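Local coordinates for protein frutapin (Artocarpus altilis, PDB 5KRP) that probably binds carbohydrate, most likely mannose-type sugars, as a tetrameric breadfruit lectin of the jacalin-related family, at residues A[94-100]-A[140-144]; A[32-38]-A[112-116]. The contacts are given in a common frame with arbitrary orientation. Numbering follows the deposited sequence.

Contact 1: A[94-100]-A[140-144]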
# COMPACT_ATOMS: atom_id res chain seq x y z
N THR A 94 10.53 0.44 -35.15
CA THR A 94 9.84 0.70 -33.87
C THR A 94 10.94 0.83 -32.71
O THR A 94 11.92 0.10 -32.75
CB THR A 94 8.84 -0.37 -33.63
OG1 THR A 94 7.96 0.09 -32.62
CG2 THR A 94 9.48 -1.72 -33.29
N PRO A 95 10.77 1.75 -31.76
CA PRO A 95 11.68 1.77 -30.59
C PRO A 95 11.60 0.47 -29.78
O PRO A 95 10.54 -0.08 -29.55
CB PRO A 95 11.18 2.95 -29.77
CG PRO A 95 10.37 3.79 -30.76
CD PRO A 95 9.72 2.80 -31.59
N VAL A 96 12.77 0.01 -29.37
CA VAL A 96 12.95 -1.11 -28.47
C VAL A 96 13.91 -0.78 -27.34
O VAL A 96 14.56 0.27 -27.31
CB VAL A 96 13.45 -2.39 -29.24
CG1 VAL A 96 12.56 -2.74 -30.38
CG2 VAL A 96 14.88 -2.24 -29.72
N VAL A 97 14.03 -1.71 -26.39
CA VAL A 97 14.98 -1.55 -25.30
C VAL A 97 16.35 -2.01 -25.76
O VAL A 97 16.53 -3.19 -26.01
CB VAL A 97 14.57 -2.38 -24.05
CG1 VAL A 97 15.59 -2.21 -22.93
CG2 VAL A 97 13.14 -2.01 -23.61
N ARG A 98 17.24 -1.05 -25.90
CA ARG A 98 18.57 -1.24 -26.48
C ARG A 98 19.55 -1.66 -25.41
O ARG A 98 20.47 -2.45 -25.66
CB ARG A 98 19.07 0.02 -27.22
CG ARG A 98 18.25 0.44 -28.44
CD ARG A 98 18.20 -0.57 -29.57
NE ARG A 98 19.58 -0.82 -29.94
CZ ARG A 98 20.27 -0.09 -30.81
NH1 ARG A 98 19.70 0.88 -31.51
NH2 ARG A 98 21.54 -0.36 -30.95
N SER A 99 19.33 -1.20 -24.18
CA SER A 99 20.24 -1.52 -23.08
C SER A 99 19.45 -1.56 -21.74
O SER A 99 18.48 -0.78 -21.58
CB SER A 99 21.28 -0.44 -22.92
OG SER A 99 22.33 -0.84 -22.09
N LEU A 100 19.95 -2.35 -20.80
CA LEU A 100 19.49 -2.34 -19.39
C LEU A 100 20.71 -2.35 -18.44
O LEU A 100 21.75 -2.94 -18.70
CB LEU A 100 18.57 -3.51 -19.06
CG LEU A 100 17.21 -3.48 -19.67
CD1 LEU A 100 16.55 -4.79 -19.49
CD2 LEU A 100 16.34 -2.38 -19.04
N LEU A 140 12.52 -8.83 -30.11
CA LEU A 140 13.33 -8.15 -29.15
C LEU A 140 12.36 -7.71 -27.99
O LEU A 140 11.13 -7.84 -28.08
CB LEU A 140 13.95 -6.89 -29.74
CG LEU A 140 14.99 -7.18 -30.86
CD1 LEU A 140 15.40 -5.89 -31.49
CD2 LEU A 140 16.21 -7.86 -30.35
N LEU A 141 12.96 -7.20 -26.94
CA LEU A 141 12.21 -6.59 -25.85
C LEU A 141 11.84 -5.20 -26.32
O LEU A 141 12.60 -4.28 -26.22
CB LEU A 141 13.13 -6.54 -24.59
CG LEU A 141 12.42 -5.98 -23.34
CD1 LEU A 141 11.27 -6.85 -22.99
CD2 LEU A 141 13.38 -5.79 -22.19
N ASP A 142 10.63 -5.04 -26.82
CA ASP A 142 10.14 -3.71 -27.20
C ASP A 142 10.01 -2.71 -26.04
O ASP A 142 10.32 -1.53 -26.20
CB ASP A 142 8.77 -3.86 -27.85
CG ASP A 142 8.82 -4.62 -29.18
OD1 ASP A 142 8.95 -5.86 -29.20
OD2 ASP A 142 8.68 -3.96 -30.25
N ALA A 143 9.60 -3.17 -24.86
CA ALA A 143 9.35 -2.22 -23.75
C ALA A 143 9.34 -3.01 -22.44
O ALA A 143 9.08 -4.21 -22.44
CB ALA A 143 8.02 -1.49 -23.94
N ILE A 144 9.70 -2.31 -21.38
CA ILE A 144 9.66 -2.90 -20.05
C ILE A 144 9.16 -1.91 -19.01
O ILE A 144 9.50 -0.70 -19.02
CB ILE A 144 11.02 -3.51 -19.70
CG1 ILE A 144 10.99 -4.32 -18.40
CG2 ILE A 144 12.07 -2.47 -19.49
CD1 ILE A 144 12.43 -4.54 -17.95
O HOH W 1 8.22 -1.36 -30.32

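Contact 2: A[32-38]-A[112-116]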
# COMPACT_ATOMS: atom_id res chain seq x y z
N LEU A 32 18.51 -12.49 -18.91
CA LEU A 32 18.22 -11.79 -20.10
C LEU A 32 19.21 -12.19 -21.18
O LEU A 32 20.23 -12.81 -20.86
CB LEU A 32 18.20 -10.29 -19.83
CG LEU A 32 19.42 -9.62 -19.30
CD1 LEU A 32 20.37 -9.24 -20.47
CD2 LEU A 32 19.07 -8.34 -18.58
N SER A 33 18.84 -11.90 -22.43
CA SER A 33 19.82 -12.01 -23.57
C SER A 33 20.00 -10.65 -24.22
O SER A 33 19.12 -9.76 -24.12
CB SER A 33 19.41 -13.07 -24.58
OG SER A 33 18.33 -12.63 -25.36
N TYR A 34 21.18 -10.43 -24.80
CA TYR A 34 21.50 -9.18 -25.42
C TYR A 34 22.55 -9.34 -26.54
O TYR A 34 23.32 -10.32 -26.55
CB TYR A 34 22.07 -8.19 -24.44
CG TYR A 34 23.39 -8.58 -23.84
CD1 TYR A 34 23.46 -9.46 -22.75
CD2 TYR A 34 24.61 -8.06 -24.37
CE1 TYR A 34 24.70 -9.83 -22.19
CE2 TYR A 34 25.85 -8.46 -23.84
CZ TYR A 34 25.87 -9.30 -22.73
OH TYR A 34 27.06 -9.69 -22.16
N LYS A 35 22.53 -8.33 -27.41
CA LYS A 35 23.68 -8.02 -28.31
C LYS A 35 23.54 -6.55 -28.72
O LYS A 35 23.90 -5.66 -27.94
CB LYS A 35 23.72 -9.10 -29.47
CG LYS A 35 25.01 -8.98 -30.30
CD LYS A 35 26.20 -9.57 -29.55
CE LYS A 35 27.55 -9.22 -30.21
NZ LYS A 35 28.66 -10.12 -29.73
N GLU A 36 22.90 -6.25 -29.85
CA GLU A 36 22.65 -4.88 -30.22
C GLU A 36 21.53 -4.24 -29.38
O GLU A 36 21.42 -3.02 -29.26
CB GLU A 36 22.28 -4.81 -31.72
CG GLU A 36 23.49 -5.18 -32.58
CD GLU A 36 23.67 -6.66 -32.86
OE1 GLU A 36 22.81 -7.56 -32.54
OE2 GLU A 36 24.70 -6.93 -33.52
N ALA A 37 20.68 -5.10 -28.88
CA ALA A 37 19.52 -4.65 -28.07
C ALA A 37 19.32 -5.72 -27.01
O ALA A 37 20.00 -6.75 -27.02
CB ALA A 37 18.30 -4.50 -28.94
N ILE A 38 18.29 -5.56 -26.17
CA ILE A 38 17.87 -6.65 -25.31
C ILE A 38 16.86 -7.54 -26.01
O ILE A 38 15.87 -7.05 -26.63
CB ILE A 38 17.23 -6.06 -23.98
CG1 ILE A 38 18.15 -5.08 -23.29
CG2 ILE A 38 16.73 -7.21 -23.10
CD1 ILE A 38 19.46 -5.62 -22.79
N PRO A 112 26.11 -2.21 -17.91
CA PRO A 112 25.05 -2.26 -18.99
C PRO A 112 25.12 -3.53 -19.87
O PRO A 112 26.21 -4.06 -20.13
CB PRO A 112 25.35 -1.02 -19.78
CG PRO A 112 26.88 -0.87 -19.66
CD PRO A 112 27.19 -1.26 -18.24
N TYR A 113 23.96 -4.04 -20.26
CA TYR A 113 23.83 -5.12 -21.21
C TYR A 113 23.26 -4.50 -22.43
O TYR A 113 22.34 -3.70 -22.32
CB TYR A 113 22.88 -6.14 -20.69
CG TYR A 113 23.37 -6.72 -19.35
CD1 TYR A 113 24.53 -7.49 -19.27
CD2 TYR A 113 22.70 -6.43 -18.16
CE1 TYR A 113 24.96 -8.02 -18.04
CE2 TYR A 113 23.14 -6.93 -16.94
CZ TYR A 113 24.27 -7.71 -16.88
OH TYR A 113 24.68 -8.15 -15.64
N GLY A 114 23.80 -4.83 -23.62
CA GLY A 114 23.25 -4.26 -24.82
C GLY A 114 24.05 -3.07 -25.29
O GLY A 114 25.23 -2.93 -24.94
N GLU A 115 23.44 -2.20 -26.08
CA GLU A 115 24.13 -0.98 -26.50
C GLU A 115 23.48 0.27 -25.96
O GLU A 115 22.29 0.46 -26.13
CB GLU A 115 24.16 -0.85 -28.03
CG GLU A 115 24.88 -2.04 -28.68
CD GLU A 115 24.95 -1.98 -30.23
OE1 GLU A 115 24.20 -1.18 -30.86
OE2 GLU A 115 25.74 -2.76 -30.80
N GLU A 116 24.30 1.16 -25.45
CA GLU A 116 23.83 2.46 -24.90
C GLU A 116 23.59 3.49 -25.98
O GLU A 116 24.31 4.46 -26.11
CB GLU A 116 24.71 2.93 -23.76
CG GLU A 116 24.77 1.91 -22.61
CD GLU A 116 25.45 2.46 -21.36
OE1 GLU A 116 26.52 3.07 -21.52
OE2 GLU A 116 24.92 2.31 -20.22

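Contact 1: A[94-100]-A[140-144]
Strands 95-100 and 141-144 belong to different antiparallel sheets and cross almost at right angles (83°), their axes approaching to 4.5 Å. A single direct hydrogen bond joins the backbones, Val97 N to Leu141 O (2.9 Å, nearly linear at 168°); beside it Val96 CA makes a CA-H...O contact with Asp142 O at 3.5 Å. One water adds a polar bridge, accepting from Thr94 OG1 (2.7 Å) and donating to Pro95 O (2.8 Å) and Asp142 OD2 (2.6 Å). In the jacalin-like beta-prism fold, three four-stranded sheets surround a common apolar interior, and here two converge near one end. Asp142 OD2 and Leu140 N hydrogen-bond a glycerol, probably from the crystallisation liquor, which may mark the pocket where related lectins bind sugar, near the equivalent aspartate. Apolar packing fills the inner side: Val97 CG2 lies 4.0 Å from Leu141 CG and 4.3 Å from Ile144 CG2, and Leu100 CD1 sits 4.3 Å from Leu141 CD2. Outside this cluster, Val96 CG2 meets Leu140 CD1 at 4.1 Å.

Contact 2: A[32-38]-A[112-116]
No hydrogen bond links residues 32-38 to residues 112-116; the two meet by side-chain packing and backbone fit around strands 32-34 and 112-114, whose axes approach to 6.7 Å at 63°. Past Pro112, whose preceding peptide bond is cis, Tyr113 is the main apolar partner. Its CB lies over one face of the Tyr34 ring in a CH-pi contact, 4.2 Å from the centroid, while the two rings meet obliquely, with planes at 46° and Tyr34 CE1 3.7 Å from Tyr113 CD1. Leu32 CD1 and Ile38 CD1 each approach Tyr113 CB to 4.0 Å. Gly114 follows with phi/psi of 98°/-158°, a conformation that calls for glycine, since a CB would jam against the preceding carbonyl and press on Ile38 CD1. The bare backbone can therefore come close: Gly114 N is 3.4 Å from Tyr34 CD2, and Gly114 CA makes a CA-H...O contact with Lys35 O at 3.5 Å. That carbonyl belongs to the hairpin turn between strands 26-34 and 38-47, closed by Lys35 N to Ala37 O (3.0 Å). Glu115 then lays its CG against the turn, 3.6 Å from Glu36 O, and sends its carboxylate to a salt bridge with Arg98. The contact packs this hairpin of one beta-prism sheet against edge strand 109-114 of another; strand 64-69 flanks the tyrosines, with Thr64 against Tyr34 and Ile68 against Tyr113, while strand 95-104 borders Ile38 through Val97.

The centres of contacts 1 and 2 lie about 9 Å apart, on the same side of the chain's centre, and strands 95-104 and 109-114, neighbours in one sheet, tie them together. Along the chain their segments alternate: 32-38, 94-100, 112-116, 140-144. Contact 2 joins this shared sheet to the sheet holding strand 26-34, and contact 1 joins it to the sheet of strand 141-149, so together they connect all three faces of the beta-prism. Arg98 NH2 bridges to Glu115 OE1 at 2.8 Å, Ser99 OG probably hydrogen-bonds Tyr113 O at 2.9 Å, and Leu140 CB packs 3.7 Å from Ile38 O, making one continuous junction beside the probable sugar pocket.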